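Local coordinates for protein MgGH51 (Meripilus giganteus, PDB 6ZPV) that catalyses the hydrolysis of non-reducing terminal alpha-L-arabinofuranosyl residues, probably from arabinose-containing plant polysaccharides, as a fungal GH51 glycoside hydrolase, at residues Arg41-Val46 / Ala55-Ile60; Trp537-Ala542 / Thr548-Ala553. One frame throughout, in Å; residues are numbered along the deposited sequence. Where two conformers were deposited one is given.

Interaction 1 (Arg41-Val46 / Ala55-Ile60)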
ATOM      1  N   ARG A  41     -17.294  -0.016   9.595  1.00 10.77           N
ATOM      2  CA  ARG A  41     -17.433   0.819  10.794  1.00 11.05           C
ATOM      3  C   ARG A  41     -18.591   1.802  10.743  1.00 11.05           C
ATOM      4  O   ARG A  41     -19.079   2.241  11.783  1.00 11.53           O
ATOM      5  CB  ARG A  41     -16.144   1.560  11.080  1.00 11.14           C
ATOM      6  CG  ARG A  41     -15.806   2.695  10.115  1.00 11.33           C
ATOM      7  CD  ARG A  41     -14.488   3.371  10.457  1.00 10.66           C
ATOM      8  NE  ARG A  41     -14.169   4.409   9.531  1.00 10.93           N
ATOM      9  CZ  ARG A  41     -13.016   5.054   9.468  1.00 10.95           C
ATOM     10  NH1 ARG A  41     -12.062   4.828  10.366  1.00 11.20           N
ATOM     11  NH2 ARG A  41     -12.786   5.962   8.523  1.00 11.14           N
ATOM     12  N   ALA A  42     -18.982   2.196   9.530  1.00 10.97           N
ATOM     13  CA  ALA A  42     -19.997   3.251   9.362  1.00 11.31           C
ATOM     14  C   ALA A  42     -21.020   2.857   8.312  1.00 11.34           C
ATOM     15  O   ALA A  42     -21.770   3.714   7.823  1.00 11.16           O
ATOM     16  CB  ALA A  42     -19.330   4.565   9.022  1.00 11.01           C
ATOM     17  N   PHE A  43     -21.137   1.565   8.005  1.00 11.08           N
ATOM     18  CA  PHE A  43     -22.196   1.044   7.131  1.00 11.02           C
ATOM     19  C   PHE A  43     -22.133   1.760   5.775  1.00 11.62           C
ATOM     20  O   PHE A  43     -23.166   1.970   5.120  1.00 11.68           O
ATOM     21  CB  PHE A  43     -23.570   1.164   7.801  1.00 12.30           C
ATOM     22  CG  PHE A  43     -23.519   0.586   9.207  1.00 12.56           C
ATOM     23  CD1 PHE A  43     -23.465  -0.764   9.437  1.00 13.50           C
ATOM     24  CD2 PHE A  43     -23.363   1.427  10.293  1.00 12.29           C
ATOM     25  CE1 PHE A  43     -23.244  -1.265  10.715  1.00 14.54           C
ATOM     26  CE2 PHE A  43     -23.138   0.931  11.552  1.00 14.52           C
ATOM     27  CZ  PHE A  43     -23.070  -0.392  11.763  1.00 15.24           C
ATOM     28  N   GLN A  44     -20.929   2.077   5.305  1.00 10.97           N
ATOM     29  CA  GLN A  44     -20.851   2.813   4.051  1.00 10.72           C
ATOM     30  C   GLN A  44     -21.112   1.880   2.862  1.00 11.74           C
ATOM     31  O   GLN A  44     -20.604   0.754   2.777  1.00 11.69           O
ATOM     32  CB  GLN A  44     -19.436   3.375   3.862  1.00 10.71           C
ATOM     33  CG  GLN A  44     -19.178   4.578   4.767  1.00 10.82           C
ATOM     34  CD  GLN A  44     -17.680   4.834   4.950  1.00 10.51           C
ATOM     35  OE1 GLN A  44     -16.981   4.003   5.570  1.00 11.32           O
ATOM     36  NE2 GLN A  44     -17.145   5.941   4.402  1.00 10.89           N
ATOM     37  N   GLN A  45     -21.934   2.393   1.947  1.00 11.32           N
ATOM     38  CA  GLN A  45     -22.151   1.741   0.632  1.00 12.24           C
ATOM     39  C   GLN A  45     -22.721   0.345   0.761  1.00 13.09           C
ATOM     40  O   GLN A  45     -22.426  -0.510  -0.096  1.00 16.70           O
ATOM     41  CB  GLN A  45     -20.867   1.760  -0.216  1.00 13.27           C
ATOM     42  CG  GLN A  45     -20.279   3.155  -0.428  1.00 12.77           C
ATOM     43  CD  GLN A  45     -21.147   4.125  -1.173  1.00 14.36           C
ATOM     44  OE1 GLN A  45     -22.128   3.748  -1.831  1.00 17.84           O
ATOM     45  NE2 GLN A  45     -20.803   5.383  -1.094  1.00 15.43           N
ATOM     46  N   VAL A  46     -23.543   0.125   1.782  1.00 12.38           N
ATOM     47  CA  VAL A  46     -24.292  -1.138   1.887  1.00 13.10           C
ATOM     48  C   VAL A  46     -25.786  -0.841   1.784  1.00 13.39           C
ATOM     49  O   VAL A  46     -26.222   0.299   1.944  1.00 14.40           O
ATOM     50  CB  VAL A  46     -23.996  -1.890   3.209  1.00 14.34           C
ATOM     51  CG1 VAL A  46     -22.511  -2.224   3.279  1.00 15.25           C
ATOM     52  CG2 VAL A  46     -24.430  -1.094   4.432  1.00 13.96           C
ATOM     53  N   ALA A  55     -22.454  -6.955   7.895  1.00 13.57           N
ATOM     54  CA  ALA A  55     -21.158  -7.648   7.842  1.00 13.94           C
ATOM     55  C   ALA A  55     -20.238  -7.152   8.957  1.00 12.79           C
ATOM     56  O   ALA A  55     -20.072  -5.945   9.158  1.00 13.44           O
ATOM     57  CB  ALA A  55     -20.478  -7.413   6.516  1.00 15.70           C
ATOM     58  N   ALA A  56     -19.612  -8.114   9.656  1.00 13.08           N
ATOM     59  CA  ALA A  56     -18.677  -7.907  10.770  1.00 12.79           C
ATOM     60  C   ALA A  56     -19.350  -7.654  12.122  1.00 12.02           C
ATOM     61  O   ALA A  56     -18.627  -7.669  13.135  1.00 12.37           O
ATOM     62  CB  ALA A  56     -17.605  -6.907  10.478  1.00 13.23           C
ATOM     63  N   TRP A  57     -20.669  -7.376  12.139  1.00 12.30           N
ATOM     64  CA  TRP A  57     -21.407  -7.021  13.360  1.00 12.43           C
ATOM     65  C   TRP A  57     -22.238  -8.196  13.840  1.00 12.79           C
ATOM     66  O   TRP A  57     -22.882  -8.879  13.019  1.00 13.78           O
ATOM     67  CB  TRP A  57     -22.292  -5.800  13.133  1.00 12.68           C
ATOM     68  CG  TRP A  57     -21.563  -4.567  12.785  1.00 12.11           C
ATOM     69  CD1 TRP A  57     -21.263  -4.056  11.559  1.00 12.44           C
ATOM     70  CD2 TRP A  57     -20.991  -3.645  13.705  1.00 12.08           C
ATOM     71  NE1 TRP A  57     -20.573  -2.889  11.660  1.00 12.22           N
ATOM     72  CE2 TRP A  57     -20.381  -2.585  12.980  1.00 12.01           C
ATOM     73  CE3 TRP A  57     -20.923  -3.601  15.114  1.00 12.43           C
ATOM     74  CZ2 TRP A  57     -19.761  -1.490  13.604  1.00 11.69           C
ATOM     75  CZ3 TRP A  57     -20.277  -2.532  15.728  1.00 12.92           C
ATOM     76  CH2 TRP A  57     -19.710  -1.508  14.974  1.00 12.74           C
ATOM     77  N   HIS A  58     -22.343  -8.403  15.144  1.00 12.81           N
ATOM     78  CA  HIS A  58     -23.060  -9.540  15.707  1.00 12.83           C
ATOM     79  C   HIS A  58     -23.750  -9.139  16.988  1.00 13.24           C
ATOM     80  O   HIS A  58     -23.187  -8.376  17.784  1.00 13.27           O
ATOM     81  CB  HIS A  58     -22.041 -10.672  16.017  1.00 13.87           C
ATOM     82  CG  HIS A  58     -21.212 -11.062  14.852  1.00 14.63           C
ATOM     83  ND1 HIS A  58     -21.678 -11.893  13.859  1.00 15.85           N
ATOM     84  CD2 HIS A  58     -19.972 -10.636  14.491  1.00 14.09           C
ATOM     85  CE1 HIS A  58     -20.724 -11.982  12.918  1.00 16.38           C
ATOM     86  NE2 HIS A  58     -19.671 -11.233  13.290  1.00 15.21           N
ATOM     87  N   PRO A  59     -24.932  -9.702  17.303  1.00 13.53           N
ATOM     88  CA  PRO A  59     -25.570  -9.376  18.580  1.00 13.54           C
ATOM     89  C   PRO A  59     -24.853 -10.011  19.749  1.00 13.77           C
ATOM     90  O   PRO A  59     -24.243 -11.061  19.634  1.00 15.18           O
ATOM     91  CB  PRO A  59     -26.968  -9.975  18.402  1.00 15.63           C
ATOM     92  CG  PRO A  59     -26.770 -11.105  17.419  1.00 20.00           C
ATOM     93  CD  PRO A  59     -25.700 -10.637  16.464  1.00 14.99           C
ATOM     94  N   ILE A  60     -24.996  -9.353  20.880  1.00 13.53           N
ATOM     95  CA  ILE A  60     -24.730  -9.931  22.210  1.00 14.11           C
ATOM     96  C   ILE A  60     -26.102 -10.221  22.806  1.00 13.66           C
ATOM     97  O   ILE A  60     -26.962  -9.315  22.851  1.00 14.84           O
ATOM     98  CB  ILE A  60     -23.875  -9.018  23.101  1.00 13.60           C
ATOM     99  CG1 ILE A  60     -22.462  -8.898  22.555  1.00 14.69           C
ATOM    100  CG2 ILE A  60     -23.888  -9.525  24.531  1.00 14.94           C
ATOM    101  CD1 ILE A  60     -21.628  -7.843  23.237  1.00 14.25           C
TER
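F43 CE1 and CZ reach the W57 indole, CZ lying over one face, 3.4 Å above its plane and offset toward the rim, while R41 O sits at the edge of the same indole, 4.2 Å from W57 CZ2. F43 CE1 comes to 3.3 Å from W57 NE1 and 3.5 Å from W57 CD1, and F43 CZ lies 3.7 Å from W57 CE2. The two planes are inclined at 33° and the centroid of the F43 ring is 4.8 Å from that of the five-membered ring of W57, an oblique pairing in which the side chains cross at about a right angle. With CG beside its own backbone N (chi1 -50°), F43 swings its outer ring carbons over the indole although its backbone runs well away from A55 and A56. W57 belongs to strand 57-60, at the border of one of two five-stranded antiparallel sheets whose arrangement is consistent with a beta-sandwich; its indole also meets the ring of F195, and F43 touches both F195 and V67, which belong to the other sheet. F43 also begins a type II turn ending at V46, and N80 ND2 bonds the carbonyls of both residues. The indole N-H is spent on N40 O, which helps to fix the rotation of the indole and leaves F43 to meet NE1 by van der Waals contact rather than a hydrogen bond. An alanine at W57 is likely to open a gap under the F43 ring, leave that ring with less to hold its orientation, and leave N40 O without its donor. R41 contributes its carbonyl alone here: its extended side chain leads away from W57 to a salt bridge with E36, with Y34 OH as a second partner.

Interaction 2 (Trp537-Ala542 / Thr548-Ala553)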
ATOM      1  N   TRP A 537      24.487  -9.185 -12.330  1.00 11.69           N
ATOM      2  CA  TRP A 537      25.027  -8.321 -11.275  1.00 11.19           C
ATOM      3  C   TRP A 537      24.898  -6.870 -11.712  1.00 10.84           C
ATOM      4  O   TRP A 537      24.737  -6.567 -12.907  1.00 12.08           O
ATOM      5  CB  TRP A 537      26.514  -8.681 -10.998  1.00 11.22           C
ATOM      6  CG  TRP A 537      27.363  -8.666 -12.214  1.00 11.49           C
ATOM      7  CD1 TRP A 537      27.986  -7.578 -12.784  1.00 12.86           C
ATOM      8  CD2 TRP A 537      27.649  -9.796 -13.083  1.00 11.57           C
ATOM      9  NE1 TRP A 537      28.607  -7.955 -13.946  1.00 12.35           N
ATOM     10  CE2 TRP A 537      28.418  -9.311 -14.139  1.00 11.78           C
ATOM     11  CE3 TRP A 537      27.285 -11.129 -13.051  1.00 12.78           C
ATOM     12  CZ2 TRP A 537      28.849 -10.140 -15.187  1.00 12.73           C
ATOM     13  CZ3 TRP A 537      27.738 -11.941 -14.049  1.00 13.08           C
ATOM     14  CH2 TRP A 537      28.512 -11.454 -15.110  1.00 12.37           C
ATOM     15  N   SER A 538      25.033  -5.974 -10.739  1.00 11.42           N
ATOM     16  CA  SER A 538      25.045  -4.512 -10.959  1.00 11.38           C
ATOM     17  C   SER A 538      25.834  -3.877  -9.818  1.00 10.93           C
ATOM     18  O   SER A 538      25.653  -4.271  -8.650  1.00 12.12           O
ATOM     19  CB  SER A 538      23.625  -3.964 -11.031  1.00 12.00           C
ATOM     20  OG  SER A 538      23.632  -2.549 -11.170  1.00 13.79           O
ATOM     21  N   ILE A 539      26.683  -2.904 -10.150  1.00 11.39           N
ATOM     22  CA  ILE A 539      27.612  -2.288  -9.190  1.00 11.29           C
ATOM     23  C   ILE A 539      27.333  -0.792  -9.184  1.00 11.44           C
ATOM     24  O   ILE A 539      27.364  -0.124 -10.232  1.00 11.93           O
ATOM     25  CB  ILE A 539      29.071  -2.608  -9.514  1.00 12.33           C
ATOM     26  CG1 ILE A 539      29.257  -4.128  -9.621  1.00 14.02           C
ATOM     27  CG2 ILE A 539      29.954  -1.986  -8.486  1.00 13.14           C
ATOM     28  CD1 ILE A 539      30.603  -4.608 -10.051  1.00 15.32           C
ATOM     29  N   THR A 540      27.135  -0.256  -7.988  1.00 11.35           N
ATOM     30  CA  THR A 540      26.974   1.184  -7.766  1.00 11.46           C
ATOM     31  C   THR A 540      27.869   1.658  -6.649  1.00 11.30           C
ATOM     32  O   THR A 540      28.410   0.817  -5.904  1.00 12.33           O
ATOM     33  CB  THR A 540      25.495   1.577  -7.491  1.00 11.47           C
ATOM     34  OG1 THR A 540      25.077   0.948  -6.275  1.00 12.43           O
ATOM     35  CG2 THR A 540      24.595   1.204  -8.652  1.00 12.96           C
ATOM     36  N   ARG A 541      28.028   2.957  -6.536  1.00 11.83           N
ATOM     37  CA  ARG A 541      28.956   3.576  -5.560  0.70 12.39           C
ATOM     38  C   ARG A 541      28.322   4.837  -4.973  1.00 12.73           C
ATOM     39  O   ARG A 541      27.771   5.623  -5.742  1.00 13.55           O
ATOM     40  CB  ARG A 541      30.304   3.823  -6.254  0.70 13.47           C
ATOM     41  CG  ARG A 541      31.395   4.415  -5.372  0.70 14.72           C
ATOM     42  CD  ARG A 541      32.746   4.456  -6.101  0.70 16.28           C
ATOM     43  NE  ARG A 541      33.833   5.025  -5.324  0.70 16.61           N
ATOM     44  CZ  ARG A 541      34.075   6.338  -5.177  0.70 17.95           C
ATOM     45  NH1 ARG A 541      33.306   7.253  -5.780  0.70 19.12           N
ATOM     46  NH2 ARG A 541      35.061   6.750  -4.377  0.70 18.18           N
ATOM     47  N   ALA A 542      28.477   5.020  -3.680  1.00 14.49           N
ATOM     48  CA  ALA A 542      28.113   6.265  -3.010  1.00 14.65           C
ATOM     49  C   ALA A 542      29.247   7.276  -3.179  1.00 15.60           C
ATOM     50  O   ALA A 542      30.371   7.063  -2.679  1.00 18.02           O
ATOM     51  CB  ALA A 542      27.837   5.971  -1.578  1.00 16.46           C
ATOM     52  N   THR A 548      30.713   0.877  -2.030  1.00 12.38           N
ATOM     53  CA  THR A 548      30.512   0.305  -3.352  1.00 11.52           C
ATOM     54  C   THR A 548      29.731  -0.996  -3.178  1.00 11.80           C
ATOM     55  O   THR A 548      30.188  -1.912  -2.433  1.00 13.44           O
ATOM     56  CB  THR A 548      31.875   0.091  -4.040  1.00 12.57           C
ATOM     57  OG1 THR A 548      32.563   1.338  -4.091  1.00 13.07           O
ATOM     58  CG2 THR A 548      31.755  -0.492  -5.428  1.00 12.78           C
ATOM     59  N   PHE A 549      28.591  -1.068  -3.840  1.00 11.60           N
ATOM     60  CA  PHE A 549      27.572  -2.126  -3.633  1.00 11.96           C
ATOM     61  C   PHE A 549      27.530  -3.021  -4.839  1.00 11.16           C
ATOM     62  O   PHE A 549      27.142  -2.569  -5.930  1.00 12.07           O
ATOM     63  CB  PHE A 549      26.224  -1.480  -3.397  1.00 11.53           C
ATOM     64  CG  PHE A 549      26.208  -0.393  -2.362  1.00 12.20           C
ATOM     65  CD1 PHE A 549      26.193  -0.693  -1.023  1.00 12.39           C
ATOM     66  CD2 PHE A 549      26.187   0.933  -2.748  1.00 13.44           C
ATOM     67  CE1 PHE A 549      26.152   0.300  -0.053  1.00 14.29           C
ATOM     68  CE2 PHE A 549      26.140   1.945  -1.822  1.00 14.79           C
ATOM     69  CZ  PHE A 549      26.154   1.617  -0.474  1.00 14.21           C
ATOM     70  N   ILE A 550      27.970  -4.257  -4.678  1.00 11.10           N
ATOM     71  CA  ILE A 550      28.000  -5.272  -5.730  1.00 11.36           C
ATOM     72  C   ILE A 550      26.839  -6.201  -5.504  1.00 11.10           C
ATOM     73  O   ILE A 550      26.830  -6.989  -4.548  1.00 12.07           O
ATOM     74  CB  ILE A 550      29.350  -6.010  -5.729  1.00 11.89           C
ATOM     75  CG1 ILE A 550      30.539  -5.085  -5.871  1.00 13.00           C
ATOM     76  CG2 ILE A 550      29.330  -7.099  -6.783  1.00 12.60           C
ATOM     77  CD1 ILE A 550      31.871  -5.716  -5.524  1.00 15.04           C
ATOM     78  N   LYS A 551      25.793  -6.078  -6.332  1.00 11.43           N
ATOM     79  CA  LYS A 551      24.551  -6.876  -6.190  1.00 11.49           C
ATOM     80  C   LYS A 551      24.558  -7.991  -7.205  1.00 11.23           C
ATOM     81  O   LYS A 551      24.799  -7.721  -8.381  1.00 12.69           O
ATOM     82  CB  LYS A 551      23.328  -5.924  -6.301  1.00 12.04           C
ATOM     83  CG  LYS A 551      23.285  -4.887  -5.196  1.00 12.74           C
ATOM     84  CD  LYS A 551      21.984  -4.251  -4.917  1.00 15.93           C
ATOM     85  CE  LYS A 551      21.555  -3.294  -5.973  1.00 16.30           C
ATOM     86  NZ  LYS A 551      21.530  -1.805  -5.485  1.00 14.56           N
ATOM     87  N   ILE A 552      24.318  -9.208  -6.734  1.00 11.99           N
ATOM     88  CA  ILE A 552      24.503 -10.419  -7.553  1.00 11.87           C
ATOM     89  C   ILE A 552      23.268 -11.298  -7.426  1.00 11.48           C
ATOM     90  O   ILE A 552      22.890 -11.711  -6.296  1.00 12.57           O
ATOM     91  CB  ILE A 552      25.716 -11.216  -7.073  1.00 11.96           C
ATOM     92  CG1 ILE A 552      26.976 -10.349  -6.987  1.00 13.02           C
ATOM     93  CG2 ILE A 552      25.929 -12.440  -7.956  1.00 13.64           C
ATOM     94  CD1 ILE A 552      28.091 -10.925  -6.139  1.00 14.64           C
ATOM     95  N   ALA A 553      22.643 -11.613  -8.548  1.00 11.48           N
ATOM     96  CA  ALA A 553      21.496 -12.518  -8.600  1.00 11.93           C
ATOM     97  C   ALA A 553      21.919 -13.793  -9.322  1.00 11.74           C
ATOM     98  O   ALA A 553      22.264 -13.734 -10.499  1.00 12.74           O
ATOM     99  CB  ALA A 553      20.312 -11.851  -9.286  1.00 12.57           C
TER
HETATM  100  O   HOH W   1      24.375  -1.667  -6.621  1.00 13.65           O
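Strands 535-541 and 547-554 form a beta hairpin, and W537-R541 pairs antiparallel with T548-I552 along it. S538 and K551 make one hydrogen-bonded pair, S538 N to K551 O and K551 N to S538 O both at 2.9 Å; T540 and F549 make the next, F549 N to T540 O at 2.8 Å and T540 N to F549 O at 3.1 Å. Between them, I539 and I550 form a non-hydrogen-bonded pair with side chains side by side, CG1 of I539 4.1 Å from CG1 of I550. The hairpin lies inside a seven-stranded antiparallel sheet in the C-terminal domain, bonded on its flanks to L524 and Q522 and to V624, I622 and S620. On the opposite face from I539, where S538 and T540 meet helix 454-469, T540 OG1 (chi1 64°) sits at the edge of the F549 ring, 3.7 Å from F549 CD2, and is hydrogen-bonded to G520 N. A water 2.7 Å from T540 OG1 is a second donor to F549 O and accepts from K551 NZ. That buried ammonium also has E468 as salt-bridge partner and the carbonyls of F515 and N518. Beside I539, R541 CG lies 3.5 Å from T548 OG1, a van der Waals contact, since that hydroxyl bonds G546 O.

In the fold
Both contacts are buried, but they lie in different sheets on opposite sides of the chain's centre, with centres about 51 Å apart and nearest atoms about 38 Å apart, so neither touches the other. Interaction 1 ties an irregular loop to the start of an edge strand, and does so almost wholly through two aromatic side chains, with no hydrogen bond between its segments. Interaction 2 joins two neighbouring strands inside a sheet; it buries nearly four times the surface (513 against 136 Å²) and rests on repeated backbone bonds, with a water-linked polar cluster on one face. Polar groups in both find partners beyond the paired segments.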